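Local coordinates for flagellar hook-associated protein 3 (Bacillus cereus, PDB 5ZIY) that probably forms part of the junction between the flagellar hook and the filament as a hook-associated protein, at residues T36-T41 against T181-T186; W122-G127 against N188-F193. All coordinates share one frame; numbering follows the deposited sequence.

Interaction 1: residues T36-T41 against T181-T186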
loop_
_atom_site.group_PDB
_atom_site.type_symbol
_atom_site.label_atom_id
_atom_site.label_comp_id
_atom_site.label_asym_id
_atom_site.label_seq_id
_atom_site.Cartn_x
_atom_site.Cartn_y
_atom_site.Cartn_z
ATOM N N THR A 36 -0.083 8.541 -2.601
ATOM C CA THR A 36 1.324 8.665 -2.222
ATOM C C THR A 36 1.598 7.852 -0.982
ATOM O O THR A 36 2.563 7.105 -0.936
ATOM C CB THR A 36 1.687 10.127 -2.024
ATOM O OG1 THR A 36 1.479 10.760 -3.270
ATOM C CG2 THR A 36 3.149 10.321 -1.564
ATOM N N GLN A 37 0.700 7.929 -0.011
ATOM C CA GLN A 37 0.892 7.210 1.239
ATOM C C GLN A 37 0.888 5.720 0.975
ATOM O O GLN A 37 1.688 4.987 1.549
ATOM C CB GLN A 37 -0.182 7.585 2.263
ATOM C CG GLN A 37 0.007 8.974 2.872
ATOM C CD GLN A 37 -0.792 9.180 4.183
ATOM O OE1 GLN A 37 -0.934 8.261 5.011
ATOM N NE2 GLN A 37 -1.300 10.391 4.369
ATOM N N THR A 38 -0.020 5.280 0.110
ATOM C CA THR A 38 -0.092 3.905 -0.280
ATOM C C THR A 38 1.205 3.443 -0.938
ATOM O O THR A 38 1.751 2.391 -0.599
ATOM C CB THR A 38 -1.280 3.660 -1.229
ATOM O OG1 THR A 38 -2.493 4.167 -0.636
ATOM C CG2 THR A 38 -1.418 2.189 -1.526
ATOM N N GLU A 39 1.705 4.225 -1.876
ATOM C CA GLU A 39 2.871 3.818 -2.613
ATOM C C GLU A 39 4.118 3.760 -1.703
ATOM O O GLU A 39 4.956 2.869 -1.843
ATOM C CB GLU A 39 3.060 4.780 -3.773
ATOM C CG GLU A 39 4.141 4.429 -4.677
ATOM C CD GLU A 39 4.335 5.489 -5.764
ATOM O OE1 GLU A 39 3.938 6.642 -5.516
ATOM O OE2 GLU A 39 4.862 5.159 -6.848
ATOM N N ASN A 40 4.212 4.715 -0.780
ATOM C CA ASN A 40 5.312 4.792 0.168
ATOM C C ASN A 40 5.288 3.592 1.127
ATOM O O ASN A 40 6.333 3.059 1.456
ATOM C CB ASN A 40 5.270 6.118 0.967
ATOM C CG ASN A 40 5.715 7.341 0.149
ATOM O OD1 ASN A 40 6.194 7.230 -0.987
ATOM N ND2 ASN A 40 5.583 8.530 0.752
ATOM N N THR A 41 4.094 3.173 1.563
ATOM C CA THR A 41 3.915 2.006 2.416
ATOM C C THR A 41 4.341 0.733 1.680
ATOM O O THR A 41 5.089 -0.104 2.213
ATOM C CB THR A 41 2.448 1.925 2.876
ATOM O OG1 THR A 41 2.120 3.165 3.520
ATOM C CG2 THR A 41 2.183 0.760 3.822
ATOM N N THR A 181 3.210 -1.251 -8.731
ATOM C CA THR A 181 3.122 -0.831 -10.109
ATOM C C THR A 181 1.716 -0.363 -10.493
ATOM O O THR A 181 1.568 0.676 -11.158
ATOM C CB THR A 181 3.545 -1.967 -11.014
ATOM O OG1 THR A 181 4.956 -2.139 -10.856
ATOM C CG2 THR A 181 3.245 -1.638 -12.487
ATOM N N GLU A 182 0.702 -1.120 -10.063
ATOM C CA GLU A 182 -0.683 -0.719 -10.248
ATOM C C GLU A 182 -0.934 0.631 -9.553
ATOM O O GLU A 182 -1.575 1.510 -10.113
ATOM C CB GLU A 182 -1.645 -1.806 -9.747
ATOM C CG GLU A 182 -3.131 -1.407 -9.803
ATOM C CD GLU A 182 -4.131 -2.448 -9.198
ATOM O OE1 GLU A 182 -3.728 -3.537 -8.674
ATOM O OE2 GLU A 182 -5.355 -2.154 -9.269
ATOM N N VAL A 183 -0.395 0.817 -8.354
ATOM C CA VAL A 183 -0.578 2.054 -7.651
ATOM C C VAL A 183 0.151 3.245 -8.341
ATOM O O VAL A 183 -0.399 4.341 -8.429
ATOM C CB VAL A 183 -0.190 1.936 -6.150
ATOM C CG1 VAL A 183 -0.163 3.322 -5.521
ATOM C CG2 VAL A 183 -1.210 1.027 -5.348
ATOM N N GLY A 184 1.380 3.024 -8.796
ATOM C CA GLY A 184 2.137 3.987 -9.627
ATOM C C GLY A 184 1.368 4.484 -10.854
ATOM O O GLY A 184 1.380 5.679 -11.175
ATOM N N SER A 185 0.677 3.556 -11.500
ATOM C CA SER A 185 -0.147 3.798 -12.682
ATOM C C SER A 185 -1.358 4.714 -12.373
ATOM O O SER A 185 -1.620 5.696 -13.075
ATOM C CB SER A 185 -0.578 2.416 -13.200
ATOM O OG SER A 185 -1.328 2.492 -14.380
ATOM N N THR A 186 -2.056 4.430 -11.273
ATOM C CA THR A 186 -3.160 5.269 -10.818
ATOM C C THR A 186 -2.669 6.688 -10.498
ATOM O O THR A 186 -3.351 7.678 -10.787
ATOM C CB THR A 186 -3.826 4.700 -9.535
ATOM O OG1 THR A 186 -4.271 3.351 -9.792
ATOM C CG2 THR A 186 -4.988 5.598 -9.105
#
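Val183 carries the contact between 36-41 and 181-186, setting one methyl against each of two side chains on the facing helix. Its CG1 lies 3.9 Å from CB of Glu39, while CG2 meets the methyl CG2 of Thr38 at 4.0 Å, the two side chains crossing at a slant. With CG1 anti to the backbone N (chi1 170°), the valine fork is turned so that its two methyls face neighbouring residues, Thr38 and Glu39. The third touch comes from Glu39, whose CG is anti to the backbone N (chi1 -175°) and whose chain runs out extended beyond it; this carries the carboxylate alongside the backbone of the partner helix, with OE2 of Glu39 4.1 Å from CA of Gly184. That approach is a loose one, and the side chain of Glu39 also ends about 3 Å from a bound zinc ion.

The same rotamer that turns the methyl of Thr38 to the valine lets its hydroxyl bond to the carbonyl O of Val34, one turn back in its own helix. The two segments run nearly antiparallel, at 155° between their directions, with axes 9.7 Å apart at closest approach, and Glu39 and Val183 have the nearest CA atoms, at 6.4 Å. The contact thus joins helix 8-60 to helix 162-204 across the middle of the chain, as antiparallel neighbours in a long helical bundle. Further along this interface Val183 also touches Leu42 and Thr186 touches Leu35, both on helix 8-60, whereas Thr38 packs against Ile96 in the loop beyond strand 94-95.

Interaction 2: residues W122-G127 against N188-F193. With ZN (zinc ion), chain E.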
loop_
_atom_site.group_PDB
_atom_site.type_symbol
_atom_site.label_atom_id
_atom_site.label_comp_id
_atom_site.label_asym_id
_atom_site.label_seq_id
_atom_site.Cartn_x
_atom_site.Cartn_y
_atom_site.Cartn_z
ATOM N N TRP A 122 -13.413 5.998 -4.099
ATOM C CA TRP A 122 -13.508 7.462 -4.159
ATOM C C TRP A 122 -13.757 7.799 -5.652
ATOM O O TRP A 122 -13.317 7.050 -6.597
ATOM C CB TRP A 122 -12.181 8.097 -3.756
ATOM C CG TRP A 122 -11.973 8.261 -2.356
ATOM C CD1 TRP A 122 -12.657 7.666 -1.341
ATOM C CD2 TRP A 122 -11.005 9.107 -1.743
ATOM N NE1 TRP A 122 -12.167 8.080 -0.143
ATOM C CE2 TRP A 122 -11.170 8.986 -0.352
ATOM C CE3 TRP A 122 -10.049 9.988 -2.234
ATOM C CZ2 TRP A 122 -10.382 9.661 0.552
ATOM C CZ3 TRP A 122 -9.274 10.666 -1.346
ATOM C CH2 TRP A 122 -9.440 10.497 0.044
ATOM N N LYS A 123 -14.470 8.889 -5.851
ATOM C CA LYS A 123 -14.916 9.235 -7.166
ATOM C C LYS A 123 -14.659 10.703 -7.418
ATOM O O LYS A 123 -15.120 11.545 -6.699
ATOM C CB LYS A 123 -16.381 8.902 -7.257
ATOM C CG LYS A 123 -17.019 9.306 -8.504
ATOM C CD LYS A 123 -18.438 8.814 -8.519
ATOM C CE LYS A 123 -19.255 9.612 -9.484
ATOM N NZ LYS A 123 -20.321 8.787 -10.082
ATOM N N LEU A 124 -13.857 11.001 -8.415
ATOM C CA LEU A 124 -13.572 12.379 -8.771
ATOM C C LEU A 124 -14.830 13.111 -9.235
ATOM O O LEU A 124 -15.805 12.474 -9.630
ATOM C CB LEU A 124 -12.534 12.411 -9.906
ATOM C CG LEU A 124 -11.060 12.454 -9.547
ATOM C CD1 LEU A 124 -10.778 11.675 -8.293
ATOM C CD2 LEU A 124 -10.174 12.033 -10.779
ATOM N N ASN A 125 -14.770 14.450 -9.209
ATOM C CA ASN A 125 -15.888 15.310 -9.643
ATOM C C ASN A 125 -16.350 15.022 -11.062
ATOM O O ASN A 125 -17.514 15.192 -11.354
ATOM C CB ASN A 125 -15.506 16.795 -9.586
ATOM C CG ASN A 125 -16.734 17.724 -9.600
ATOM O OD1 ASN A 125 -16.819 18.693 -10.376
ATOM N ND2 ASN A 125 -17.660 17.449 -8.724
ATOM N N ASP A 126 -15.417 14.627 -11.931
ATOM C CA ASP A 126 -15.709 14.293 -13.324
ATOM C C ASP A 126 -16.078 12.815 -13.558
ATOM O O ASP A 126 -16.102 12.366 -14.703
ATOM C CB ASP A 126 -14.494 14.650 -14.235
ATOM C CG ASP A 126 -13.368 13.613 -14.162
ATOM O OD1 ASP A 126 -13.384 12.769 -13.264
ATOM O OD2 ASP A 126 -12.433 13.636 -14.998
ATOM N N GLY A 127 -16.325 12.041 -12.509
ATOM C CA GLY A 127 -16.740 10.646 -12.696
ATOM C C GLY A 127 -15.694 9.557 -12.525
ATOM O O GLY A 127 -16.066 8.391 -12.345
ATOM N N ASN A 188 -0.095 8.164 -11.879
ATOM C CA ASN A 188 0.262 8.765 -13.162
ATOM C C ASN A 188 -0.981 9.352 -13.860
ATOM O O ASN A 188 -0.974 10.477 -14.359
ATOM C CB ASN A 188 0.908 7.685 -14.057
ATOM C CG ASN A 188 2.415 7.552 -13.852
ATOM O OD1 ASN A 188 3.056 8.443 -13.267
ATOM N ND2 ASN A 188 2.999 6.442 -14.352
ATOM N N THR A 189 -2.052 8.566 -13.877
ATOM C CA THR A 189 -3.380 9.044 -14.248
ATOM C C THR A 189 -3.808 10.328 -13.494
ATOM O O THR A 189 -4.259 11.299 -14.118
ATOM C CB THR A 189 -4.422 7.938 -14.046
ATOM O OG1 THR A 189 -4.022 6.786 -14.813
ATOM C CG2 THR A 189 -5.805 8.413 -14.505
ATOM N N MET A 190 -3.686 10.330 -12.178
ATOM C CA MET A 190 -4.057 11.511 -11.392
ATOM C C MET A 190 -3.227 12.699 -11.816
ATOM O O MET A 190 -3.709 13.829 -11.923
ATOM C CB MET A 190 -3.818 11.300 -9.903
ATOM C CG MET A 190 -4.828 10.487 -9.204
ATOM S SD MET A 190 -6.497 11.146 -9.348
ATOM C CE MET A 190 -7.316 9.584 -8.957
ATOM N N GLU A 191 -1.962 12.449 -12.072
ATOM C CA GLU A 191 -1.053 13.533 -12.476
ATOM C C GLU A 191 -1.400 14.081 -13.873
ATOM O O GLU A 191 -1.193 15.269 -14.158
ATOM C CB GLU A 191 0.413 13.037 -12.426
ATOM C CG GLU A 191 0.955 12.765 -11.012
ATOM C CD GLU A 191 1.390 14.022 -10.271
ATOM O OE1 GLU A 191 0.931 15.132 -10.645
ATOM O OE2 GLU A 191 2.211 13.912 -9.321
ATOM N N THR A 192 -1.863 13.204 -14.761
ATOM C CA THR A 192 -2.343 13.637 -16.072
ATOM C C THR A 192 -3.624 14.450 -15.906
ATOM O O THR A 192 -3.772 15.488 -16.545
ATOM C CB THR A 192 -2.613 12.450 -17.037
ATOM O OG1 THR A 192 -1.480 11.589 -17.065
ATOM C CG2 THR A 192 -2.907 12.909 -18.432
ATOM N N PHE A 193 -4.531 13.991 -15.048
ATOM C CA PHE A 193 -5.772 14.745 -14.798
ATOM C C PHE A 193 -5.410 16.176 -14.334
ATOM O O PHE A 193 -5.963 17.125 -14.866
ATOM C CB PHE A 193 -6.717 14.063 -13.788
ATOM C CG PHE A 193 -7.578 12.942 -14.369
ATOM C CD1 PHE A 193 -8.248 13.086 -15.570
ATOM C CD2 PHE A 193 -7.744 11.767 -13.673
ATOM C CE1 PHE A 193 -9.030 12.073 -16.067
ATOM C CE2 PHE A 193 -8.540 10.739 -14.176
ATOM C CZ PHE A 193 -9.160 10.888 -15.379
HETATM ZN ZN ZN E . 2.114 15.526 -8.124
HETATM O O HOH W 1 3.475 17.128 -9.379
#
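A beta hairpin lies against helix 162-204 here, and its turn supplies most of the contact: Leu124 and Asp126 of the type I turn from Leu124 to Gly127 meet Met190 and Phe193, one helical turn apart. Leu124 is the central apolar group. Its CD2 lies 3.8 Å from CD2 of the Phe193 ring, which it approaches obliquely, and also 4.0 Å from SD of Met190. The leucine and methionine side chains reach toward each other tip to tip, with CD1 of Leu124 4.1 Å from CE of Met190; a bend at chi2 (-57°) turns the thioether toward the hairpin.

The turn links strand 120-123 to strand 129-133 and is closed by the backbone bond from N of Gly127 to O of Leu124, at 3.0 Å. Leu124 also touches Met24 and Phe193 touches Ile28, both of helix 8-60, so the turn meets both long helices. Asp126 adds a polar margin: its OD2 is 3.9 Å from CE1 of Phe193, with carboxylate and ring planes nearly perpendicular, while OD1 bonds to the backbone N of Tyr128. Tyr128 also stacks edge-to-face with the Phe193 ring. Glu191, on the same helical segment but not touching the hairpin turn, binds a zinc ion through OE2 at 2.0 Å, and a water lies 2.5 Å from the metal.

How the interactions relate
Interactions 1 and 2 share helix 162-204, their centres about 14 Å apart. Along the chain the segments alternate: 36-41, then 122-127, then 181-186, and finally 188-193, which follows after a single residue. The shared helix packs on helix 8-60 near the middle of the chain and, about two turns further on, also takes up the hairpin of strands 120-123 and 129-133. Interaction 1 joins the N-terminal helix, part of the flagellin-like helical region, to the C-terminal one, whereas interaction 2 docks the hairpin from the intervening part of the chain onto that same helical pair, so the hairpin lies on the two helices rather than apart from them.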